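Local structure of PHOX (Pseudomonas fluorescens, 4A9V) at residues A[8-16]-A[513-522]; A[390-401]-A[478-489]. The protein hydrolyses phosphate monoesters as an alkaline phosphatase, probably through the iron-calcium cofactor bound in its beta-propeller. All coordinates share one frame; numbering follows the deposited sequence. Where two conformers were deposited one is given.

Both contacts involve the four-stranded antiparallel sheet 478-483, 489-493, 510-514 and 521-526. Contact 2 sets its first strand against 386-391 and 398-402 of the neighbouring sheet; contact 1 lays the N-terminal loop 8-16 along the hairpin formed by its last two strands. Their centres lie about 13 Å apart. Along the chain the order is 8-16, 390-401, 478-489, 513-522, with contact 2 falling between the two halves of contact 1. They touch directly: Arg488 NH1 reaches Leu10 O, and Pro516 packs on Gly487 and Tyr399. One sheet of the propeller thus carries a calcium ligand, Asp479, on its first strand and receives the chain's N-terminal loop at its last two strands.

Contact 1: A[8-16]-A[513-522]; sequences SRLLGFDSI and CADPATGEIR
Arg522 and Phe13 form one of two direct hydrogen bonds between the N-terminal loop and the hairpin 513-522. NH1 of Arg522 gives a bond of 2.8 Å to Phe13 O; the oxygen lies in the guanidinium plane, but NH1 sits 44° out of the carbonyl plane and so is not on a lone pair. The other end of the guanidinium is held within the hairpin: NE and NH2 grip Glu520 side-on, both to the single oxygen OE2, NE at 2.8 Å in a salt bridge. With Leu11 CB over one face, the flat group has little freedom to turn. A water joins NH1 to Leu11 O, and another joins Glu520 OE1 to the amide of Ser8. A leucine in place of Arg522 would probably leave Phe13 O without its donor and the Glu520 carboxylate without its counter-charge.

Ser8 makes the second direct bond. Its OG donates to the anti lone pair of Asp515 OD2 at 2.7 Å and also accepts from Leu10 N and Leu11 N, an ST turn and ST motif that fold the loop back. Asp515 OD1 is used separately, taking Ala517 N at 2.9 Å and Thr518 N at 3.3 Å, besides a water shared with Arg9 NH2. Ser15 OG bonds instead to Gln472 and Arg523.

Apolar groups fill in between. Leu11, with CG anti to the carbonyl carbon (chi1 -59°), drops CD2 onto Cys513 SG at 3.5 Å and runs CD1 alongside Glu520. The Phe13 ring meets Cys513 CB at its edge, CZ to CB 3.7 Å. The Asx turn of Asp515 shapes the hairpin connection between strands 510-514 and 521-526, an outer beta-hairpin of a propeller sheet covered by the N-terminal loop.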
loop_
_atom_site.group_PDB
_atom_site.type_symbol
_atom_site.label_atom_id
_atom_site.label_comp_id
_atom_site.label_asym_id
_atom_site.label_seq_id
_atom_site.Cartn_x
_atom_site.Cartn_y
_atom_site.Cartn_z
ATOM N N SER A 8 -24.374 6.250 16.300
ATOM C CA SER A 8 -23.122 6.942 15.880
ATOM C C SER A 8 -23.428 8.302 15.256
ATOM O O SER A 8 -24.445 8.474 14.581
ATOM C CB SER A 8 -22.338 6.080 14.888
ATOM O OG SER A 8 -21.203 6.774 14.398
ATOM N N ARG A 9 -22.621 9.294 15.615
ATOM C CA ARG A 9 -22.671 10.602 14.980
ATOM C C ARG A 9 -22.143 10.515 13.549
ATOM O O ARG A 9 -22.561 11.274 12.674
ATOM C CB ARG A 9 -21.835 11.596 15.793
ATOM C CG ARG A 9 -21.703 12.977 15.174
ATOM C CD ARG A 9 -20.639 13.798 15.889
ATOM N NE ARG A 9 -19.439 13.015 16.184
ATOM C CZ ARG A 9 -18.338 13.025 15.437
ATOM N NH1 ARG A 9 -18.310 13.721 14.309
ATOM N NH2 ARG A 9 -17.298 12.266 15.766
ATOM N N LEU A 10 -21.315 9.509 13.294
ATOM C CA LEU A 10 -20.482 9.485 12.103
ATOM C C LEU A 10 -21.074 8.606 11.020
ATOM O O LEU A 10 -20.730 8.764 9.858
ATOM C CB LEU A 10 -19.074 8.982 12.424
ATOM C CG LEU A 10 -18.173 9.971 13.149
ATOM C CD1 LEU A 10 -16.885 9.279 13.559
ATOM C CD2 LEU A 10 -17.895 11.161 12.249
ATOM N N LEU A 11 -21.712 7.514 11.421
ATOM C CA LEU A 11 -22.102 6.493 10.460
ATOM C C LEU A 11 -23.532 6.731 9.974
ATOM O O LEU A 11 -24.490 6.540 10.727
ATOM C CB LEU A 11 -21.950 5.100 11.072
ATOM C CG LEU A 11 -20.530 4.756 11.549
ATOM C CD1 LEU A 11 -20.503 3.375 12.179
ATOM C CD2 LEU A 11 -19.513 4.852 10.419
ATOM N N GLY A 12 -23.660 7.249 8.755
ATOM C CA GLY A 12 -24.931 7.784 8.284
ATOM C C GLY A 12 -25.729 6.843 7.395
ATOM O O GLY A 12 -26.815 7.201 6.940
ATOM N N PHE A 13 -25.209 5.640 7.166
ATOM C CA PHE A 13 -25.838 4.659 6.281
ATOM C C PHE A 13 -26.041 3.341 7.033
ATOM O O PHE A 13 -25.370 3.076 8.026
ATOM C CB PHE A 13 -24.965 4.429 5.046
ATOM C CG PHE A 13 -23.616 3.836 5.358
ATOM C CD1 PHE A 13 -22.562 4.634 5.792
ATOM C CD2 PHE A 13 -23.448 2.465 5.380
ATOM C CE1 PHE A 13 -21.373 4.068 6.220
ATOM C CE2 PHE A 13 -22.265 1.896 5.816
ATOM C CZ PHE A 13 -21.233 2.700 6.256
ATOM N N ASP A 14 -26.975 2.528 6.548
ATOM C CA ASP A 14 -27.222 1.202 7.107
ATOM C C ASP A 14 -26.244 0.191 6.533
ATOM O O ASP A 14 -26.018 0.148 5.324
ATOM C CB ASP A 14 -28.647 0.745 6.789
ATOM C CG ASP A 14 -29.691 1.493 7.583
ATOM O OD1 ASP A 14 -29.305 2.281 8.470
ATOM O OD2 ASP A 14 -30.881 1.129 7.473
ATOM N N SER A 15 -25.685 -0.643 7.399
ATOM C CA SER A 15 -24.755 -1.676 6.985
ATOM C C SER A 15 -25.386 -2.579 5.923
ATOM O O SER A 15 -26.508 -3.060 6.096
ATOM C CB SER A 15 -24.361 -2.498 8.209
ATOM O OG SER A 15 -23.306 -3.382 7.896
ATOM N N ILE A 16 -24.682 -2.775 4.810
ATOM C CA ILE A 16 -25.210 -3.540 3.685
ATOM C C ILE A 16 -24.865 -5.018 3.847
ATOM O O ILE A 16 -23.914 -5.367 4.548
ATOM C CB ILE A 16 -24.699 -3.015 2.323
ATOM C CG1 ILE A 16 -23.211 -3.312 2.104
ATOM C CG2 ILE A 16 -24.963 -1.520 2.206
ATOM C CD1 ILE A 16 -22.781 -3.094 0.667
ATOM N N CYS A 513 -16.974 1.011 7.193
ATOM C CA CYS A 513 -16.762 2.297 7.820
ATOM C C CYS A 513 -16.926 2.143 9.321
ATOM O O CYS A 513 -17.847 1.476 9.785
ATOM C CB CYS A 513 -17.774 3.309 7.282
ATOM S SG CYS A 513 -17.375 5.030 7.662
ATOM N N ALA A 514 -16.038 2.783 10.073
ATOM C CA ALA A 514 -15.986 2.626 11.518
ATOM C C ALA A 514 -15.983 3.977 12.224
ATOM O O ALA A 514 -15.427 4.965 11.722
ATOM C CB ALA A 514 -14.756 1.829 11.918
ATOM N N ASP A 515 -16.538 3.972 13.431
ATOM C CA ASP A 515 -16.497 5.101 14.355
ATOM C C ASP A 515 -15.389 4.853 15.381
ATOM O O ASP A 515 -15.485 3.925 16.181
ATOM C CB ASP A 515 -17.857 5.205 15.055
ATOM C CG ASP A 515 -17.969 6.410 15.956
ATOM O OD1 ASP A 515 -16.979 6.749 16.627
ATOM O OD2 ASP A 515 -19.061 7.009 16.009
ATOM N N PRO A 516 -14.301 5.633 15.315
ATOM C CA PRO A 516 -13.176 5.383 16.209
ATOM C C PRO A 516 -13.528 5.416 17.694
ATOM O O PRO A 516 -12.933 4.682 18.490
ATOM C CB PRO A 516 -12.203 6.509 15.854
ATOM C CG PRO A 516 -12.475 6.775 14.416
ATOM C CD PRO A 516 -13.969 6.634 14.285
ATOM N N ALA A 517 -14.473 6.268 18.072
ATOM C CA ALA A 517 -14.817 6.451 19.481
ATOM C C ALA A 517 -15.643 5.285 20.013
ATOM O O ALA A 517 -15.517 4.898 21.178
ATOM C CB ALA A 517 -15.566 7.761 19.680
ATOM N N THR A 518 -16.552 4.773 19.198
ATOM C CA THR A 518 -17.502 3.798 19.699
ATOM C C THR A 518 -17.113 2.380 19.321
ATOM O O THR A 518 -17.599 1.432 19.933
ATOM C CB THR A 518 -18.924 4.049 19.188
ATOM O OG1 THR A 518 -18.969 3.750 17.792
ATOM C CG2 THR A 518 -19.357 5.490 19.432
ATOM N N GLY A 519 -16.273 2.234 18.301
ATOM C CA GLY A 519 -15.894 0.932 17.796
ATOM C C GLY A 519 -16.850 0.340 16.779
ATOM O O GLY A 519 -16.567 -0.719 16.229
ATOM N N GLU A 520 -17.980 1.004 16.532
ATOM C CA GLU A 520 -18.979 0.453 15.628
ATOM C C GLU A 520 -18.439 0.380 14.200
ATOM O O GLU A 520 -17.828 1.336 13.710
ATOM C CB GLU A 520 -20.263 1.286 15.662
ATOM C CG GLU A 520 -21.382 0.670 14.839
ATOM C CD GLU A 520 -22.691 1.437 14.891
ATOM O OE1 GLU A 520 -22.755 2.514 15.526
ATOM O OE2 GLU A 520 -23.641 0.987 14.216
ATOM N N ILE A 521 -18.750 -0.716 13.512
ATOM C CA ILE A 521 -18.343 -0.948 12.128
ATOM C C ILE A 521 -19.565 -1.335 11.297
ATOM O O ILE A 521 -20.338 -2.210 11.704
ATOM C CB ILE A 521 -17.292 -2.078 12.046
ATOM C CG1 ILE A 521 -16.040 -1.687 12.837
ATOM C CG2 ILE A 521 -16.940 -2.370 10.599
ATOM C CD1 ILE A 521 -15.096 -2.839 13.124
ATOM N N ARG A 522 -19.741 -0.677 10.153
ATOM C CA ARG A 522 -20.806 -1.005 9.203
ATOM C C ARG A 522 -20.220 -1.287 7.825
ATOM O O ARG A 522 -19.328 -0.577 7.361
ATOM C CB ARG A 522 -21.815 0.144 9.110
ATOM C CG ARG A 522 -22.536 0.425 10.414
ATOM C CD ARG A 522 -23.597 1.496 10.258
ATOM N NE ARG A 522 -24.137 1.828 11.563
ATOM C CZ ARG A 522 -25.143 2.658 11.776
ATOM N NH1 ARG A 522 -25.740 3.256 10.762
ATOM N NH2 ARG A 522 -25.509 2.924 13.017
HETATM O O HOH W 1 -25.580 3.369 16.060
HETATM O O HOH W 2 -17.052 9.563 17.111
HETATM O O HOH W 3 -27.375 5.972 10.475
#

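Contact 2: A[390-401]-A[478-489]; sequences VVSPKDGQVYCT and PDGLGFDKAGRL. With CA (calcium ion), chain R; CA (calcium ion), chain Q.
Phe483 packs between Val390, Ser392, Pro393 and Tyr399 where two antiparallel sheets of the beta-propeller meet face to face. This is the tight part. The Phe483 edge points at the face of Tyr399 in an offset edge-to-face pair, centroids 5.4 Å apart and planes at 72°. Ser392 CA makes a CH-pi contact over one Phe483 face, 3.8 Å from the centroid, while Leu489 CD1 covers the opposite face. Val390 CG2 approaches the ring obliquely, 3.6 Å from Phe483 CD2. Two residues back along strand 478-483, Leu481 meets Thr401 tip to tip, CG to CG2 3.6 Å. The Tyr399 hydroxyl bonds to Arg431.

The solvent side is thinner. Exposed Pro393 and Lys394 rest on the type I turn 484-487, chiefly against backbone: the lysine bends at chi2 (-64°), bringing CE to 3.4 Å from Lys485 O.

At the buried end, the side chain of Asp479 leaves the backbone away from strand 398-402, and its carboxylate binds metal. OD2 bridges both calcium ions, and OD1 binds one of them; Glu273, Glu387 and Asp494 also supply oxygens there. A classic beta bulge at Asp479 and Gly480, opposite Leu492, puts an extra residue into the strand here. The Asp479 carbonyl serves the neighbouring sheet: Thr401 OG1 donates to an in-plane lone pair of Asp479 O at 2.7 Å.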
loop_
_atom_site.group_PDB
_atom_site.type_symbol
_atom_site.label_atom_id
_atom_site.label_comp_id
_atom_site.label_asym_id
_atom_site.label_seq_id
_atom_site.Cartn_x
_atom_site.Cartn_y
_atom_site.Cartn_z
ATOM N N VAL A 390 -2.867 4.812 9.034
ATOM C CA VAL A 390 -3.442 6.146 8.876
ATOM C C VAL A 390 -3.408 6.870 10.217
ATOM O O VAL A 390 -3.376 6.247 11.279
ATOM C CB VAL A 390 -4.899 6.112 8.339
ATOM C CG1 VAL A 390 -4.930 5.610 6.904
ATOM C CG2 VAL A 390 -5.800 5.286 9.249
ATOM N N VAL A 391 -3.459 8.188 10.142
ATOM C CA VAL A 391 -3.425 9.056 11.305
ATOM C C VAL A 391 -4.734 9.855 11.327
ATOM O O VAL A 391 -5.070 10.529 10.353
ATOM C CB VAL A 391 -2.220 10.023 11.214
ATOM C CG1 VAL A 391 -2.207 10.963 12.408
ATOM C CG2 VAL A 391 -0.911 9.247 11.129
ATOM N N SER A 392 -5.478 9.801 12.423
ATOM C CA SER A 392 -6.732 10.547 12.491
ATOM C C SER A 392 -6.469 12.036 12.341
ATOM O O SER A 392 -5.688 12.598 13.097
ATOM C CB SER A 392 -7.419 10.315 13.823
ATOM O OG SER A 392 -8.467 11.246 13.984
ATOM N N PRO A 393 -7.249 12.715 11.487
ATOM C CA PRO A 393 -7.137 14.170 11.397
ATOM C C PRO A 393 -7.796 14.881 12.577
ATOM O O PRO A 393 -7.602 16.078 12.759
ATOM C CB PRO A 393 -7.864 14.499 10.093
ATOM C CG PRO A 393 -8.852 13.395 9.934
ATOM C CD PRO A 393 -8.182 12.165 10.489
ATOM N N LYS A 394 -8.584 14.149 13.355
ATOM C CA LYS A 394 -9.293 14.723 14.494
ATOM C C LYS A 394 -8.489 14.649 15.784
ATOM O O LYS A 394 -8.508 15.597 16.559
ATOM C CB LYS A 394 -10.655 14.050 14.682
ATOM C CG LYS A 394 -11.642 14.334 13.561
ATOM C CD LYS A 394 -11.987 15.814 13.503
ATOM C CE LYS A 394 -13.250 16.074 12.703
ATOM N NZ LYS A 394 -13.573 17.525 12.662
ATOM N N ASP A 395 -7.821 13.528 16.044
ATOM C CA ASP A 395 -7.125 13.379 17.319
ATOM C C ASP A 395 -5.737 12.766 17.230
ATOM O O ASP A 395 -5.077 12.569 18.255
ATOM C CB ASP A 395 -7.986 12.632 18.347
ATOM C CG ASP A 395 -8.072 11.134 18.091
ATOM O OD1 ASP A 395 -7.511 10.623 17.103
ATOM O OD2 ASP A 395 -8.692 10.457 18.944
ATOM N N GLY A 396 -5.253 12.555 16.013
ATOM C CA GLY A 396 -3.878 12.133 15.811
ATOM C C GLY A 396 -3.550 10.690 16.135
ATOM O O GLY A 396 -2.407 10.276 15.980
ATOM N N GLN A 397 -4.560 9.911 16.521
ATOM C CA GLN A 397 -4.341 8.502 16.828
ATOM C C GLN A 397 -4.081 7.707 15.555
ATOM O O GLN A 397 -4.578 8.047 14.474
ATOM C CB GLN A 397 -5.521 7.919 17.608
ATOM C CG GLN A 397 -5.653 8.488 19.017
ATOM C CD GLN A 397 -6.505 7.629 19.932
ATOM O OE1 GLN A 397 -6.055 6.603 20.433
ATOM N NE2 GLN A 397 -7.776 7.983 20.054
ATOM N N VAL A 398 -3.231 6.698 15.678
ATOM C CA VAL A 398 -2.668 6.037 14.515
ATOM C C VAL A 398 -3.247 4.619 14.456
ATOM O O VAL A 398 -3.356 3.948 15.482
ATOM C CB VAL A 398 -1.127 5.981 14.630
ATOM C CG1 VAL A 398 -0.514 5.455 13.350
ATOM C CG2 VAL A 398 -0.578 7.363 14.957
ATOM N N TYR A 399 -3.629 4.181 13.256
ATOM C CA TYR A 399 -4.289 2.893 13.044
ATOM C C TYR A 399 -3.510 2.117 11.997
ATOM O O TYR A 399 -3.074 2.692 10.995
ATOM C CB TYR A 399 -5.722 3.103 12.544
ATOM C CG TYR A 399 -6.619 3.833 13.514
ATOM C CD1 TYR A 399 -6.458 5.193 13.757
ATOM C CD2 TYR A 399 -7.645 3.173 14.171
ATOM C CE1 TYR A 399 -7.232 5.850 14.695
ATOM C CE2 TYR A 399 -8.447 3.828 15.080
ATOM C CZ TYR A 399 -8.242 5.163 15.346
ATOM O OH TYR A 399 -9.011 5.774 16.303
ATOM N N CYS A 400 -3.329 0.819 12.225
ATOM C CA CYS A 400 -2.542 -0.034 11.349
ATOM C C CYS A 400 -3.260 -1.371 11.212
ATOM O O CYS A 400 -3.568 -2.022 12.214
ATOM C CB CYS A 400 -1.164 -0.272 11.977
ATOM S SG CYS A 400 -0.038 -1.291 10.999
ATOM N N THR A 401 -3.489 -1.810 9.981
ATOM C CA THR A 401 -4.013 -3.151 9.789
ATOM C C THR A 401 -2.903 -4.185 9.963
ATOM O O THR A 401 -1.748 -3.965 9.575
ATOM C CB THR A 401 -4.678 -3.307 8.416
ATOM O OG1 THR A 401 -3.757 -2.905 7.404
ATOM C CG2 THR A 401 -5.946 -2.481 8.327
ATOM N N PRO A 478 -8.451 -7.150 6.834
ATOM C CA PRO A 478 -8.377 -5.718 6.569
ATOM C C PRO A 478 -6.969 -5.346 6.100
ATOM O O PRO A 478 -5.982 -5.939 6.536
ATOM C CB PRO A 478 -8.690 -5.098 7.932
ATOM C CG PRO A 478 -8.190 -6.114 8.911
ATOM C CD PRO A 478 -8.485 -7.449 8.277
ATOM N N ASP A 479 -6.888 -4.375 5.201
ATOM C CA ASP A 479 -5.653 -4.099 4.481
ATOM C C ASP A 479 -5.545 -2.581 4.323
ATOM O O ASP A 479 -4.916 -1.915 5.159
ATOM C CB ASP A 479 -5.664 -4.884 3.146
ATOM C CG ASP A 479 -4.430 -4.668 2.281
ATOM O OD1 ASP A 479 -3.797 -3.594 2.347
ATOM O OD2 ASP A 479 -4.181 -5.540 1.413
ATOM N N GLY A 480 -6.298 -2.007 3.393
ATOM C CA GLY A 480 -6.316 -0.565 3.250
ATOM C C GLY A 480 -7.097 0.131 4.350
ATOM O O GLY A 480 -8.048 -0.415 4.915
ATOM N N LEU A 481 -6.731 1.388 4.588
ATOM C CA LEU A 481 -7.427 2.266 5.527
ATOM C C LEU A 481 -7.430 3.676 4.961
ATOM O O LEU A 481 -6.474 4.080 4.291
ATOM C CB LEU A 481 -6.713 2.299 6.878
ATOM C CG LEU A 481 -6.668 1.030 7.723
ATOM C CD1 LEU A 481 -5.813 1.289 8.953
ATOM C CD2 LEU A 481 -8.061 0.574 8.115
ATOM N N GLY A 482 -8.436 4.462 5.327
ATOM C CA GLY A 482 -8.411 5.888 5.046
ATOM C C GLY A 482 -9.306 6.618 6.014
ATOM O O GLY A 482 -10.388 6.149 6.318
ATOM N N PHE A 483 -8.893 7.804 6.441
ATOM C CA PHE A 483 -9.782 8.720 7.146
ATOM C C PHE A 483 -10.360 9.724 6.166
ATOM O O PHE A 483 -9.665 10.182 5.252
ATOM C CB PHE A 483 -9.034 9.472 8.251
ATOM C CG PHE A 483 -9.048 8.769 9.577
ATOM C CD1 PHE A 483 -10.195 8.763 10.350
ATOM C CD2 PHE A 483 -7.907 8.146 10.068
ATOM C CE1 PHE A 483 -10.219 8.132 11.569
ATOM C CE2 PHE A 483 -7.933 7.501 11.290
ATOM C CZ PHE A 483 -9.082 7.518 12.052
ATOM N N ASP A 484 -11.590 10.150 6.417
ATOM C CA ASP A 484 -12.091 11.369 5.817
ATOM C C ASP A 484 -12.043 12.511 6.823
ATOM O O ASP A 484 -11.653 12.335 7.982
ATOM C CB ASP A 484 -13.496 11.171 5.226
ATOM C CG ASP A 484 -14.530 10.758 6.252
ATOM O OD1 ASP A 484 -14.397 11.133 7.432
ATOM O OD2 ASP A 484 -15.536 10.142 5.829
ATOM N N LYS A 485 -12.366 13.713 6.363
ATOM C CA LYS A 485 -12.196 14.910 7.181
ATOM C C LYS A 485 -13.083 14.876 8.419
ATOM O O LYS A 485 -12.731 15.431 9.454
ATOM C CB LYS A 485 -12.495 16.166 6.359
ATOM C CG LYS A 485 -11.439 16.475 5.312
ATOM C CD LYS A 485 -11.817 17.699 4.501
ATOM C CE LYS A 485 -10.786 18.002 3.429
ATOM N NZ LYS A 485 -11.159 19.188 2.613
ATOM N N ALA A 486 -14.229 14.210 8.318
ATOM C CA ALA A 486 -15.149 14.100 9.443
ATOM C C ALA A 486 -14.634 13.164 10.527
ATOM O O ALA A 486 -15.144 13.184 11.642
ATOM C CB ALA A 486 -16.510 13.634 8.958
ATOM N N GLY A 487 -13.689 12.294 10.182
ATOM C CA GLY A 487 -13.148 11.340 11.141
ATOM C C GLY A 487 -13.737 9.942 11.061
ATOM O O GLY A 487 -13.531 9.137 11.966
ATOM N N ARG A 488 -14.457 9.638 9.983
ATOM C CA ARG A 488 -14.801 8.252 9.697
ATOM C C ARG A 488 -13.545 7.494 9.275
ATOM O O ARG A 488 -12.763 7.988 8.474
ATOM C CB ARG A 488 -15.838 8.167 8.577
ATOM C CG ARG A 488 -17.267 8.478 9.002
ATOM C CD ARG A 488 -18.216 8.580 7.813
ATOM N NE ARG A 488 -18.078 9.856 7.114
ATOM C CZ ARG A 488 -18.755 10.958 7.421
ATOM N NH1 ARG A 488 -19.638 10.954 8.408
ATOM N NH2 ARG A 488 -18.524 12.073 6.742
ATOM N N LEU A 489 -13.408 6.273 9.774
ATOM C CA LEU A 489 -12.347 5.363 9.378
ATOM C C LEU A 489 -12.880 4.343 8.388
ATOM O O LEU A 489 -13.716 3.506 8.729
ATOM C CB LEU A 489 -11.780 4.642 10.607
ATOM C CG LEU A 489 -10.676 3.626 10.304
ATOM C CD1 LEU A 489 -9.449 4.292 9.699
ATOM C CD2 LEU A 489 -10.304 2.874 11.576
HETATM CA CA CA R . -3.125 -7.561 1.623
HETATM CA CA CA Q . -2.383 -4.199 0.359
HETATM O O HOH W 4 -1.538 -4.341 -2.342
HETATM O O HOH W 5 -2.195 -1.947 -0.741
HETATM O O HOH W 6 -4.541 -3.754 -0.801
HETATM O O HOH W 7 -2.802 -6.553 -0.733
HETATM O O HOH W 8 -1.439 -8.594 0.273
#